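Local coordinates for PaaA (Enterobacter agglomerans, PDB 5FF5), which probably catalyses steps of the post-translational Claisen condensation and decarboxylation on the way to the bicyclic core of pantocin A, as a ThiF/E1-family adenylating enzyme, at residues E128-S133 / T343-D348. Numbering follows the deposited sequence.
Sequences ERLKQS and TITGYD
Arg129 reaches from helix 123-131 to the C-terminal end of helix 326-345. Its CB lies 4.2 Å from Thr345 CA, close to where the two backbones come nearest. With CG beside the backbone N (chi1 -82°) and the chain extended from there to NE, CD passes along the Thr345 carbonyl, 3.5 Å from O. At the tip, NH1 donates a 3.0 Å hydrogen bond to Thr345 O, which lies at the guanidinium edge, 7° out of its plane. The arginine thus holds the last carbonyl of the helix just before Gly346 turns the chain away with positive phi; the negative end of the helix dipole would favour its charge. NH1 also forms a salt bridge with Asp119. Beside it, Leu130 sets CG and CD2 against the Thr345 methyl CG2, while Thr345 OG1 turns back to Val341 O. Ile344 CG2 points at the Arg129 carbonyl and at Ser133 OG, whose hydroxyl is already donated to Arg129 O (2.9 Å). Within the Rossmann-type ThiF fold, this buried contact joins the last turns of two helices: helix 123-131 leads into inner strand 134-138, helix 107-116 lies against Leu130, and neighbouring strand 227-229 meets Ile344 through Phe227.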
loop_
_atom_site.group_PDB
_atom_site.type_symbol
_atom_site.label_atom_id
_atom_site.label_comp_id
_atom_site.label_asym_id
_atom_site.label_seq_id
_atom_site.Cartn_x
_atom_site.Cartn_y
_atom_site.Cartn_z
ATOM N N GLU A 128 -9.229 6.936 19.060
ATOM C CA GLU A 128 -10.574 7.377 19.392
ATOM C C GLU A 128 -11.062 8.383 18.351
ATOM O O GLU A 128 -12.208 8.338 17.916
ATOM C CB GLU A 128 -10.590 7.992 20.787
ATOM C CG GLU A 128 -10.601 6.973 21.888
ATOM C CD GLU A 128 -10.562 7.611 23.252
ATOM O OE1 GLU A 128 -10.608 8.864 23.313
ATOM O OE2 GLU A 128 -10.498 6.857 24.254
ATOM N N ARG A 129 -10.158 9.268 17.939
ATOM C CA ARG A 129 -10.438 10.280 16.949
ATOM C C ARG A 129 -10.760 9.642 15.591
ATOM O O ARG A 129 -11.405 10.245 14.735
ATOM C CB ARG A 129 -9.241 11.231 16.832
ATOM C CG ARG A 129 -9.221 12.307 17.900
ATOM C CD ARG A 129 -7.939 13.131 17.920
ATOM N NE ARG A 129 -7.847 13.958 19.130
ATOM C CZ ARG A 129 -6.883 14.845 19.358
ATOM N NH1 ARG A 129 -5.940 15.025 18.463
ATOM N NH2 ARG A 129 -6.876 15.576 20.458
ATOM N N LEU A 130 -10.316 8.408 15.400
ATOM C CA LEU A 130 -10.635 7.683 14.189
ATOM C C LEU A 130 -11.993 7.022 14.334
ATOM O O LEU A 130 -12.766 7.002 13.392
ATOM C CB LEU A 130 -9.563 6.633 13.859
ATOM C CG LEU A 130 -8.188 7.078 13.357
ATOM C CD1 LEU A 130 -7.297 5.873 13.108
ATOM C CD2 LEU A 130 -8.308 7.967 12.104
ATOM N N LYS A 131 -12.286 6.451 15.497
ATOM C CA LYS A 131 -13.548 5.754 15.635
ATOM C C LYS A 131 -14.698 6.746 15.580
ATOM O O LYS A 131 -15.822 6.420 15.171
ATOM C CB LYS A 131 -13.618 4.932 16.924
ATOM C CG LYS A 131 -14.941 4.161 16.995
ATOM C CD LYS A 131 -15.038 3.080 18.046
ATOM C CE LYS A 131 -16.156 2.125 17.640
ATOM N NZ LYS A 131 -16.229 0.846 18.398
ATOM N N GLN A 132 -14.413 7.977 15.962
ATOM C CA GLN A 132 -15.457 8.971 15.981
ATOM C C GLN A 132 -15.686 9.587 14.598
ATOM O O GLN A 132 -16.653 10.325 14.401
ATOM C CB GLN A 132 -15.124 10.016 17.029
ATOM C CG GLN A 132 -15.448 9.481 18.393
ATOM C CD GLN A 132 -14.522 9.989 19.467
ATOM O OE1 GLN A 132 -13.534 10.673 19.191
ATOM N NE2 GLN A 132 -14.832 9.652 20.707
ATOM N N SER A 133 -14.819 9.258 13.644
ATOM C CA SER A 133 -14.902 9.817 12.307
ATOM C C SER A 133 -15.877 9.105 11.399
ATOM O O SER A 133 -16.151 7.927 11.586
ATOM C CB SER A 133 -13.537 9.815 11.654
ATOM O OG SER A 133 -12.722 10.794 12.251
ATOM N N THR A 343 -4.554 13.737 9.214
ATOM C CA THR A 343 -5.414 14.911 9.341
ATOM C C THR A 343 -6.466 14.726 10.426
ATOM O O THR A 343 -6.589 15.561 11.298
ATOM C CB THR A 343 -6.128 15.248 8.031
ATOM O OG1 THR A 343 -5.166 15.396 6.979
ATOM C CG2 THR A 343 -6.923 16.544 8.188
ATOM N N ILE A 344 -7.237 13.645 10.355
ATOM C CA ILE A 344 -8.257 13.362 11.362
ATOM C C ILE A 344 -7.681 13.300 12.771
ATOM O O ILE A 344 -8.210 13.937 13.677
ATOM C CB ILE A 344 -8.966 12.022 11.112
ATOM C CG1 ILE A 344 -9.759 12.046 9.803
ATOM C CG2 ILE A 344 -9.843 11.666 12.295
ATOM C CD1 ILE A 344 -10.343 10.679 9.377
ATOM N N THR A 345 -6.591 12.548 12.956
ATOM C CA THR A 345 -6.100 12.272 14.305
ATOM C C THR A 345 -5.116 13.320 14.771
ATOM O O THR A 345 -5.046 13.627 15.959
ATOM C CB THR A 345 -5.427 10.884 14.436
ATOM O OG1 THR A 345 -4.159 10.871 13.765
ATOM C CG2 THR A 345 -6.334 9.781 13.911
ATOM N N GLY A 346 -4.284 13.796 13.861
ATOM C CA GLY A 346 -3.312 14.809 14.220
ATOM C C GLY A 346 -2.067 14.300 14.938
ATOM O O GLY A 346 -1.385 15.068 15.618
ATOM N N TYR A 347 -1.777 13.008 14.809
ATOM C CA TYR A 347 -0.600 12.416 15.445
ATOM C C TYR A 347 0.654 12.884 14.742
ATOM O O TYR A 347 1.719 12.808 15.296
ATOM C CB TYR A 347 -0.676 10.888 15.424
ATOM C CG TYR A 347 -0.158 10.269 14.140
ATOM C CD1 TYR A 347 -0.982 10.096 13.038
ATOM C CD2 TYR A 347 1.144 9.850 14.040
ATOM C CE1 TYR A 347 -0.503 9.542 11.873
ATOM C CE2 TYR A 347 1.629 9.295 12.884
ATOM C CZ TYR A 347 0.811 9.138 11.801
ATOM O OH TYR A 347 1.325 8.565 10.648
ATOM N N ASP A 348 0.506 13.386 13.524
ATOM C CA ASP A 348 1.614 13.863 12.687
ATOM C C ASP A 348 1.036 14.800 11.644
ATOM O O ASP A 348 -0.114 14.652 11.270
ATOM C CB ASP A 348 2.330 12.686 11.990
ATOM C CG ASP A 348 3.572 13.116 11.177
ATOM O OD1 ASP A 348 4.121 14.220 11.383
ATOM O OD2 ASP A 348 3.953 12.361 10.256
#